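Local coordinates for single-stranded DNA-binding protein (Enterobacter phage Enc34, PDB 5ODL), which probably binds single-stranded DNA through an OB-type fold, at residues Glu137-Gly142 against Leu167-Arg172. Sequence-based numbering, arbitrary orientation.
Sequences EEIYGG and LSVLKR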
loop_
_atom_site.group_PDB
_atom_site.type_symbol
_atom_site.label_atom_id
_atom_site.label_comp_id
_atom_site.label_asym_id
_atom_site.label_seq_id
_atom_site.Cartn_x
_atom_site.Cartn_y
_atom_site.Cartn_z
ATOM N N GLU A 137 -16.224 7.126 6.237
ATOM C CA GLU A 137 -17.337 6.161 6.187
ATOM C C GLU A 137 -17.140 5.107 5.125
ATOM O O GLU A 137 -17.446 3.945 5.364
ATOM C CB GLU A 137 -18.659 6.886 5.931
ATOM C CG GLU A 137 -19.054 7.812 7.059
ATOM C CD GLU A 137 -20.367 8.545 6.808
ATOM O OE1 GLU A 137 -20.880 9.125 7.781
ATOM O OE2 GLU A 137 -20.898 8.553 5.663
ATOM N N GLU A 138 -16.619 5.498 3.961
ATOM C CA GLU A 138 -16.454 4.560 2.855
ATOM C C GLU A 138 -15.352 3.490 3.083
ATOM O O GLU A 138 -15.584 2.301 2.836
ATOM C CB GLU A 138 -16.174 5.315 1.574
ATOM C CG GLU A 138 -16.138 4.489 0.311
ATOM C CD GLU A 138 -17.487 3.892 -0.031
ATOM O OE1 GLU A 138 -18.518 4.544 0.204
ATOM O OE2 GLU A 138 -17.503 2.766 -0.540
ATOM N N ILE A 139 -14.177 3.919 3.520
ATOM C CA ILE A 139 -13.017 3.028 3.647
ATOM C C ILE A 139 -12.723 2.867 5.146
ATOM O O ILE A 139 -12.033 3.666 5.771
ATOM C CB ILE A 139 -11.756 3.561 2.895
ATOM C CG1 ILE A 139 -12.021 3.924 1.427
ATOM C CG2 ILE A 139 -10.657 2.492 2.966
ATOM C CD1 ILE A 139 -12.603 2.856 0.565
ATOM N N TYR A 140 -13.262 1.797 5.712
ATOM C CA TYR A 140 -13.147 1.513 7.116
ATOM C C TYR A 140 -12.256 0.274 7.246
ATOM O O TYR A 140 -12.243 -0.629 6.377
ATOM C CB TYR A 140 -14.527 1.303 7.782
ATOM C CG TYR A 140 -15.364 0.229 7.098
ATOM C CD1 TYR A 140 -16.187 0.541 6.039
ATOM C CD2 TYR A 140 -15.269 -1.115 7.485
ATOM C CE1 TYR A 140 -16.896 -0.425 5.358
ATOM C CE2 TYR A 140 -16.000 -2.098 6.832
ATOM C CZ TYR A 140 -16.821 -1.752 5.773
ATOM O OH TYR A 140 -17.525 -2.707 5.099
ATOM N N GLY A 141 -11.538 0.217 8.354
ATOM C CA GLY A 141 -10.673 -0.934 8.637
ATOM C C GLY A 141 -11.534 -2.192 8.660
ATOM O O GLY A 141 -12.512 -2.254 9.395
ATOM N N GLY A 142 -11.170 -3.168 7.836
ATOM C CA GLY A 142 -11.917 -4.404 7.658
ATOM C C GLY A 142 -12.561 -4.559 6.300
ATOM O O GLY A 142 -12.878 -5.674 5.892
ATOM N N LEU A 167 -1.221 6.110 -4.057
ATOM C CA LEU A 167 -1.845 6.932 -5.083
ATOM C C LEU A 167 -3.380 6.861 -5.115
ATOM O O LEU A 167 -4.003 7.904 -5.349
ATOM C CB LEU A 167 -1.287 6.663 -6.481
ATOM C CG LEU A 167 0.195 7.050 -6.702
ATOM C CD1 LEU A 167 0.560 8.391 -6.076
ATOM C CD2 LEU A 167 1.165 5.992 -6.216
ATOM N N SER A 168 -3.971 5.676 -4.903
ATOM C CA SER A 168 -5.417 5.539 -5.018
ATOM C C SER A 168 -5.894 4.399 -4.150
ATOM O O SER A 168 -5.158 3.411 -3.954
ATOM C CB SER A 168 -5.843 5.334 -6.479
ATOM O OG SER A 168 -5.390 4.095 -6.961
ATOM N N VAL A 169 -7.109 4.548 -3.617
ATOM C CA VAL A 169 -7.793 3.464 -2.904
ATOM C C VAL A 169 -9.222 3.357 -3.455
ATOM O O VAL A 169 -9.962 4.344 -3.412
ATOM C CB VAL A 169 -7.842 3.736 -1.393
ATOM C CG1 VAL A 169 -8.525 2.582 -0.650
ATOM C CG2 VAL A 169 -6.444 3.932 -0.828
ATOM N N LEU A 170 -9.576 2.178 -3.974
ATOM C CA LEU A 170 -10.920 1.869 -4.507
ATOM C C LEU A 170 -11.607 0.858 -3.597
ATOM O O LEU A 170 -11.059 -0.209 -3.341
ATOM C CB LEU A 170 -10.810 1.275 -5.924
ATOM C CG LEU A 170 -12.019 0.546 -6.554
ATOM C CD1 LEU A 170 -13.148 1.522 -6.803
ATOM C CD2 LEU A 170 -11.669 -0.211 -7.832
ATOM N N LYS A 171 -12.808 1.179 -3.130
ATOM C CA LYS A 171 -13.623 0.233 -2.384
ATOM C C LYS A 171 -14.000 -0.928 -3.285
ATOM O O LYS A 171 -14.450 -0.736 -4.405
ATOM C CB LYS A 171 -14.902 0.923 -1.895
ATOM C CG LYS A 171 -15.844 0.033 -1.100
ATOM C CD LYS A 171 -15.285 -0.242 0.275
ATOM C CE LYS A 171 -16.379 -0.634 1.235
ATOM N NZ LYS A 171 -17.400 0.403 1.491
ATOM N N ARG A 172 -13.821 -2.136 -2.764
ATOM C CA ARG A 172 -14.105 -3.370 -3.494
ATOM C C ARG A 172 -15.200 -4.202 -2.826
ATOM O O ARG A 172 -16.126 -4.662 -3.521
ATOM C CB ARG A 172 -12.818 -4.193 -3.643
ATOM C CG ARG A 172 -11.878 -3.660 -4.712
ATOM C CD ARG A 172 -12.395 -3.867 -6.134
ATOM N NE ARG A 172 -12.548 -5.301 -6.373
ATOM C CZ ARG A 172 -13.506 -5.911 -7.072
ATOM N NH1 ARG A 172 -14.474 -5.234 -7.685
ATOM N NH2 ARG A 172 -13.492 -7.241 -7.151
HETATM O O HOH W 1 -18.911 1.844 3.638
#
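Two flat groups, the carboxylate of E138 and the ring of Y140, flank the end of K171. The carboxylate takes the ammonium from above its plane: NZ of K171 lies 3.1 Å from OE2 of E138, in a salt bridge tilted 65° out of that plane. The lysine methylenes also run past this oxygen, with CG of K171 3.2 Å from OE2 of E138. The Y140 ring meets the ammonium obliquely, CE1 of Y140 lying 4.0 Å from NZ of K171, and its hydroxyl bonds to D174, whose carboxylate also forms a salt bridge with K171.

The same ammonium donates to the backbone carbonyl of E138, with NZ of K171 3.0 Å from O of E138 in the carbonyl plane and a C=O...N angle of 146°. A water accepts a further bond from NZ and donates to O of E137, so that two successive carbonyls at the end of helix 132-138 are tied to one buried lysine. A bend in the lysine chain at chi4 (-63°), with another at chi2, brings the amine round to these oxygens. With two carboxylates and a backbone carbonyl around it, the ammonium is probably stabilised in its charged form.

Nearer the strand backbone, I139 and the lysine stem run alongside each other in opposite senses, CD1 of I139 packing 3.9 Å from CB of K171. The other branch of I139, CG2, meets CG1 of V169 at 4.2 Å, and L35 touches both I139 and V169. V121 on strand 120-122 also packs against I139. The contact thus joins the C-terminal end of helix 132-138 and the loop that follows it to strand 159-173 through a buried, multiply bonded lysine beside an aliphatic patch, on the β-sheet of this OB-clan protein.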